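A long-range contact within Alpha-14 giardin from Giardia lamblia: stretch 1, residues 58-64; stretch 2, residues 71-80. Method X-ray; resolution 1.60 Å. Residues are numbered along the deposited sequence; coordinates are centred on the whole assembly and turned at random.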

ATOM      1  N   PHE A  58      10.432 -12.151 -23.643  1.00 28.18           N
ATOM      2  CA  PHE A  58      10.181 -11.756 -22.269  1.00 26.67           C
ATOM      3  C   PHE A  58       8.772 -11.197 -22.116  1.00 25.25           C
ATOM      4  O   PHE A  58       8.251 -10.533 -23.019  1.00 23.68           O
ATOM      5  N   LEU A  59       8.157 -11.486 -20.973  1.00 23.30           N
ATOM      6  CA  LEU A  59       6.770 -11.097 -20.760  1.00 22.10           C
ATOM      7  C   LEU A  59       6.570  -9.596 -20.929  1.00 21.64           C
ATOM      8  O   LEU A  59       5.603  -9.168 -21.571  1.00 21.31           O
ATOM      9  N   ASP A  60       7.473  -8.794 -20.369  1.00 21.49           N
ATOM     10  CA  ASP A  60       7.310  -7.344 -20.443  1.00 21.77           C
ATOM     11  C   ASP A  60       7.328  -6.833 -21.889  1.00 21.56           C
ATOM     12  O   ASP A  60       6.503  -6.001 -22.265  1.00 20.38           O
ATOM     13  N   ALA A  61       8.222  -7.388 -22.707  1.00 21.89           N
ATOM     14  CA  ALA A  61       8.293  -7.012 -24.125  1.00 22.17           C
ATOM     15  C   ALA A  61       7.017  -7.370 -24.882  1.00 22.40           C
ATOM     16  O   ALA A  61       6.566  -6.609 -25.750  1.00 23.45           O
ATOM     17  N   PHE A  62       6.440  -8.526 -24.553  1.00 21.80           N
ATOM     18  CA  PHE A  62       5.189  -8.982 -25.164  1.00 21.50           C
ATOM     19  C   PHE A  62       4.003  -8.110 -24.757  1.00 21.16           C
ATOM     20  O   PHE A  62       3.181  -7.717 -25.601  1.00 20.86           O
ATOM     21  N   LEU A  63       3.901  -7.823 -23.464  1.00 19.91           N
ATOM     22  CA  LEU A  63       2.833  -6.962 -22.980  1.00 19.41           C
ATOM     23  C   LEU A  63       2.884  -5.582 -23.620  1.00 19.80           C
ATOM     24  O   LEU A  63       1.842  -5.022 -23.945  1.00 19.98           O
ATOM     25  N   LYS A  64       4.090  -5.049 -23.799  1.00 20.16           N
ATOM     26  CA  LYS A  64       4.256  -3.690 -24.320  1.00 20.95           C
ATOM     27  C   LYS A  64       3.588  -3.499 -25.699  1.00 21.92           C
ATOM     28  O   LYS A  64       3.097  -2.402 -26.020  1.00 22.07           O
ATOM     29  N   PHE A  71      -1.951  -0.390 -17.677  1.00 15.68           N
ATOM     30  CA  PHE A  71      -2.348  -1.790 -17.546  1.00 15.14           C
ATOM     31  C   PHE A  71      -1.137  -2.745 -17.557  1.00 14.73           C
ATOM     32  O   PHE A  71      -1.091  -3.713 -16.769  1.00 14.29           O
ATOM     33  N   GLU A  72      -0.150  -2.495 -18.428  1.00 15.15           N
ATOM     34  CA  GLU A  72       1.070  -3.322 -18.457  1.00 15.05           C
ATOM     35  C   GLU A  72       1.787  -3.272 -17.100  1.00 14.95           C
ATOM     36  O   GLU A  72       2.208  -4.303 -16.563  1.00 14.97           O
ATOM     37  N   SER A  73       1.905  -2.063 -16.572  1.00 14.54           N
ATOM     38  CA  SER A  73       2.585  -1.846 -15.294  1.00 14.84           C
ATOM     39  C   SER A  73       1.862  -2.591 -14.183  1.00 13.47           C
ATOM     40  O   SER A  73       2.487  -3.271 -13.354  1.00 14.02           O
ATOM     41  N   LEU A  74       0.543  -2.501 -14.197  1.00 12.24           N
ATOM     42  CA  LEU A  74      -0.269  -3.209 -13.220  1.00 11.86           C
ATOM     43  C   LEU A  74      -0.047  -4.711 -13.280  1.00 12.23           C
ATOM     44  O   LEU A  74       0.257  -5.335 -12.255  1.00 12.15           O
ATOM     45  N   VAL A  75      -0.183  -5.295 -14.476  1.00 12.15           N
ATOM     46  CA  VAL A  75      -0.008  -6.747 -14.631  1.00 12.65           C
ATOM     47  C   VAL A  75       1.370  -7.202 -14.145  1.00 12.44           C
ATOM     48  O   VAL A  75       1.491  -8.203 -13.435  1.00 12.89           O
ATOM     49  N   LEU A  76       2.423  -6.477 -14.519  1.00 12.76           N
ATOM     50  CA  LEU A  76       3.778  -6.864 -14.076  1.00 13.12           C
ATOM     51  C   LEU A  76       3.900  -6.847 -12.554  1.00 13.52           C
ATOM     52  O   LEU A  76       4.562  -7.721 -11.983  1.00 14.82           O
ATOM     53  N   MET A  77       3.226  -5.900 -11.904  1.00 12.74           N
ATOM     54  CA  MET A  77       3.265  -5.816 -10.436  1.00 13.59           C
ATOM     55  C   MET A  77       2.571  -7.024  -9.820  1.00 13.25           C
ATOM     56  O   MET A  77       2.933  -7.471  -8.718  1.00 13.93           O
ATOM     57  N   LEU A  78       1.569  -7.540 -10.518  1.00 12.66           N
ATOM     58  CA  LEU A  78       0.747  -8.619  -9.960  1.00 13.42           C
ATOM     59  C   LEU A  78       1.459  -9.945  -9.992  1.00 14.98           C
ATOM     60  O   LEU A  78       1.143 -10.827  -9.178  1.00 15.94           O
ATOM     61  N   TYR A  79       2.408 -10.115 -10.908  1.00 14.93           N
ATOM     62  CA  TYR A  79       2.999 -11.448 -11.093  1.00 16.19           C
ATOM     63  C   TYR A  79       4.304 -11.605 -10.292  1.00 17.78           C
ATOM     64  O   TYR A  79       5.135 -12.459 -10.589  1.00 19.48           O
ATOM     65  N   LYS A  80       4.471 -10.758  -9.281  1.00 18.89           N
ATOM     66  CA  LYS A  80       5.696 -10.706  -8.482  1.00 19.66           C
ATOM     67  C   LYS A  80       5.394 -11.160  -7.070  1.00 19.03           C
ATOM     68  O   LYS A  80       4.323 -10.875  -6.554  1.00 18.60           O
TER

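Two helices that lie close in sequence and run in nearly opposite directions commonly pack through side chains repeated every three or four residues, and this pair from Alpha-14 giardin is a compact example. The axes of the helical parts of the two stretches cross at 153° and approach to 10.0 Å. No hydrogen bond joins the two stretches; four apolar side-chain pairs and the close approach of Glu72 make up most of the contact.

Along the second stretch, Phe71 is out of reach, and the contact begins at Glu72. Its CA-to-CB bond points toward the first helix, and the extended t, t rotamer carries the carboxylate to the backbone of Asp60 and to Lys64. The aliphatic part also packs: Glu72 CG lies 3.7 Å from Leu63 CB, beside the place where the two backbones come near, with Leu63 CA and Glu72 CA 6.1 Å apart. The charged end finds no hydrogen-bonding partner across the contact. Glu72 OE2 sits 3.1 Å from Asp60 O, but both atoms are acceptors, and Asp60 O already receives the helical hydrogen bond from Lys64 N at 3.0 Å. Glu72 OE1 instead lies 3.8 Å from Lys64 CB, while the all-trans lysine chain leads its end away from the second helix.

Ser73 points away and Leu74 is out of reach, as expected for positions on other faces of the helix. One turn after Phe71, Val75 points inward in the t rotamer, its CG1 3.9 Å from Leu63 CD1. Leu63, an m, t leucine directed toward the second helix, thus meets Glu72, Val75 and Leu76 in succession.

Leu76 shows how a rotamer can redirect a side chain. Its CA-to-CB bond points sideways, yet the m, t conformation brings its end nearer to the first helix. Leu76 CD2 packs 3.7 Å from Leu63 CD1 and 4.3 Å from Leu59 CD2, while Leu76 CD1 approaches Asp60 CB at 3.8 Å. The carboxylate of Asp60, a p rotamer, leads away and accepts a weak hydrogen bond from Ala61 N at its OD1 (2.9 Å).

Met77 and Leu78 do not reach the first stretch. Tyr79, the first residue to leave helical geometry, closes the contact with an m side chain directed toward it. Leu59, pointing toward the second stretch in the t, p rotamer, places its CD2 3.8 Å from Tyr79 CD2, at the ring edge and near its plane; the Tyr79 hydroxyl is hydrogen-bonded elsewhere in the structure.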

ATOM      1  CB  PHE A  58      11.235 -10.768 -21.776  1.00 27.54           C
ATOM      2  CG  PHE A  58      12.540 -11.425 -21.421  1.00 28.39           C
ATOM      3  CD1 PHE A  58      12.733 -11.985 -20.158  1.00 30.59           C
ATOM      4  CD2 PHE A  58      13.561 -11.518 -22.361  1.00 31.45           C
ATOM      5  CE1 PHE A  58      13.944 -12.612 -19.829  1.00 31.01           C
ATOM      6  CE2 PHE A  58      14.777 -12.146 -22.045  1.00 30.79           C
ATOM      7  CZ  PHE A  58      14.962 -12.693 -20.776  1.00 30.63           C
ATOM      8  CB  LEU A  59       6.275 -11.561 -19.387  1.00 21.70           C
ATOM      9  CG  LEU A  59       4.799 -11.254 -19.094  1.00 20.67           C
ATOM     10  CD1 LEU A  59       3.866 -11.906 -20.104  1.00 21.09           C
ATOM     11  CD2 LEU A  59       4.456 -11.681 -17.672  1.00 21.51           C
ATOM     12  CB  ASP A  60       8.277  -6.590 -19.515  1.00 23.17           C
ATOM     13  CG  ASP A  60       9.753  -6.788 -19.870  1.00 25.79           C
ATOM     14  OD1 ASP A  60      10.119  -7.744 -20.602  1.00 29.16           O
ATOM     15  OD2 ASP A  60      10.553  -5.959 -19.380  1.00 30.36           O
ATOM     16  CB  ALA A  61       9.497  -7.670 -24.791  1.00 21.85           C
ATOM     17  CB  PHE A  62       4.923 -10.428 -24.775  1.00 21.89           C
ATOM     18  CG  PHE A  62       3.665 -10.993 -25.344  1.00 21.58           C
ATOM     19  CD1 PHE A  62       3.546 -11.236 -26.709  1.00 22.77           C
ATOM     20  CD2 PHE A  62       2.603 -11.326 -24.506  1.00 22.94           C
ATOM     21  CE1 PHE A  62       2.362 -11.794 -27.232  1.00 23.70           C
ATOM     22  CE2 PHE A  62       1.432 -11.872 -25.010  1.00 22.15           C
ATOM     23  CZ  PHE A  62       1.305 -12.107 -26.381  1.00 22.29           C
ATOM     24  CB  LEU A  63       2.881  -6.832 -21.454  1.00 19.04           C
ATOM     25  CG  LEU A  63       2.646  -8.116 -20.661  1.00 19.32           C
ATOM     26  CD1 LEU A  63       2.715  -7.797 -19.172  1.00 19.15           C
ATOM     27  CD2 LEU A  63       1.316  -8.788 -21.029  1.00 20.60           C
ATOM     28  CB  LYS A  64       5.746  -3.342 -24.369  1.00 21.03           C
ATOM     29  CG  LYS A  64       6.015  -1.899 -24.641  1.00 21.96           C
ATOM     30  CD  LYS A  64       7.490  -1.596 -24.729  1.00 22.20           C
ATOM     31  CE  LYS A  64       7.685  -0.107 -24.961  1.00 24.80           C
ATOM     32  NZ  LYS A  64       9.116   0.258 -25.192  1.00 27.23           N
ATOM     33  CB  PHE A  71      -3.381  -2.096 -18.652  1.00 16.35           C
ATOM     34  CG  PHE A  71      -4.064  -3.438 -18.539  1.00 16.67           C
ATOM     35  CD1 PHE A  71      -4.423  -3.974 -17.304  1.00 18.92           C
ATOM     36  CD2 PHE A  71      -4.383  -4.146 -19.685  1.00 19.73           C
ATOM     37  CE1 PHE A  71      -5.059  -5.211 -17.219  1.00 19.74           C
ATOM     38  CE2 PHE A  71      -5.011  -5.383 -19.612  1.00 21.05           C
ATOM     39  CZ  PHE A  71      -5.356  -5.915 -18.366  1.00 19.29           C
ATOM     40  CB  GLU A  72       2.054  -2.871 -19.551  1.00 16.13           C
ATOM     41  CG  GLU A  72       3.307  -3.705 -19.499  1.00 17.86           C
ATOM     42  CD  GLU A  72       4.460  -3.227 -20.344  1.00 22.63           C
ATOM     43  OE1 GLU A  72       4.329  -2.219 -21.072  1.00 24.24           O
ATOM     44  OE2 GLU A  72       5.527  -3.881 -20.258  1.00 23.95           O
ATOM     45  CB  SER A  73       2.647  -0.368 -14.999  1.00 15.50           C
ATOM     46  OG  SER A  73       3.543   0.233 -15.934  1.00 20.60           O
ATOM     47  CB  LEU A  74      -1.757  -2.879 -13.444  1.00 12.01           C
ATOM     48  CG  LEU A  74      -2.766  -3.637 -12.576  1.00 11.41           C
ATOM     49  CD1 LEU A  74      -2.563  -3.237 -11.081  1.00 11.66           C
ATOM     50  CD2 LEU A  74      -4.154  -3.293 -13.055  1.00 13.20           C
ATOM     51  CB  VAL A  75      -0.267  -7.181 -16.106  1.00 13.84           C
ATOM     52  CG1 VAL A  75       0.143  -8.619 -16.347  1.00 14.84           C
ATOM     53  CG2 VAL A  75      -1.743  -6.989 -16.444  1.00 15.90           C
ATOM     54  CB  LEU A  76       4.838  -5.981 -14.726  1.00 13.97           C
ATOM     55  CG  LEU A  76       4.952  -6.216 -16.236  1.00 14.29           C
ATOM     56  CD1 LEU A  76       5.871  -5.173 -16.873  1.00 15.30           C
ATOM     57  CD2 LEU A  76       5.409  -7.627 -16.586  1.00 16.87           C
ATOM     58  CB  MET A  77       2.579  -4.547  -9.942  1.00 13.77           C
ATOM     59  CG  MET A  77       3.322  -3.243 -10.202  1.00 16.13           C
ATOM     60  SD  MET A  77       2.478  -1.935  -9.251  1.00 16.52           S
ATOM     61  CE  MET A  77       3.196  -0.440  -9.978  1.00 18.45           C
ATOM     62  CB  LEU A  78      -0.579  -8.741 -10.715  1.00 13.72           C
ATOM     63  CG  LEU A  78      -1.513  -7.535 -10.645  1.00 12.20           C
ATOM     64  CD1 LEU A  78      -2.672  -7.745 -11.618  1.00 14.16           C
ATOM     65  CD2 LEU A  78      -2.019  -7.305  -9.206  1.00 14.86           C
ATOM     66  CB  TYR A  79       3.188 -11.770 -12.590  1.00 16.10           C
ATOM     67  CG  TYR A  79       1.919 -11.879 -13.437  1.00 15.26           C
ATOM     68  CD1 TYR A  79       0.642 -11.926 -12.868  1.00 16.37           C
ATOM     69  CD2 TYR A  79       2.011 -11.996 -14.817  1.00 17.74           C
ATOM     70  CE1 TYR A  79      -0.503 -12.042 -13.658  1.00 15.40           C
ATOM     71  CE2 TYR A  79       0.884 -12.099 -15.617  1.00 15.80           C
ATOM     72  CZ  TYR A  79      -0.375 -12.145 -15.040  1.00 15.81           C
ATOM     73  OH  TYR A  79      -1.496 -12.247 -15.855  1.00 16.60           O
ATOM     74  CB  LYS A  80       6.203  -9.255  -8.384  1.00 20.68           C
ATOM     75  CG  LYS A  80       6.976  -8.809  -9.571  1.00 23.57           C
ATOM     76  CD  LYS A  80       7.229  -7.339  -9.547  1.00 29.42           C
ATOM     77  CE  LYS A  80       7.672  -6.914 -10.928  1.00 31.35           C
ATOM     78  NZ  LYS A  80       8.865  -7.672 -11.398  1.00 36.92           N
TER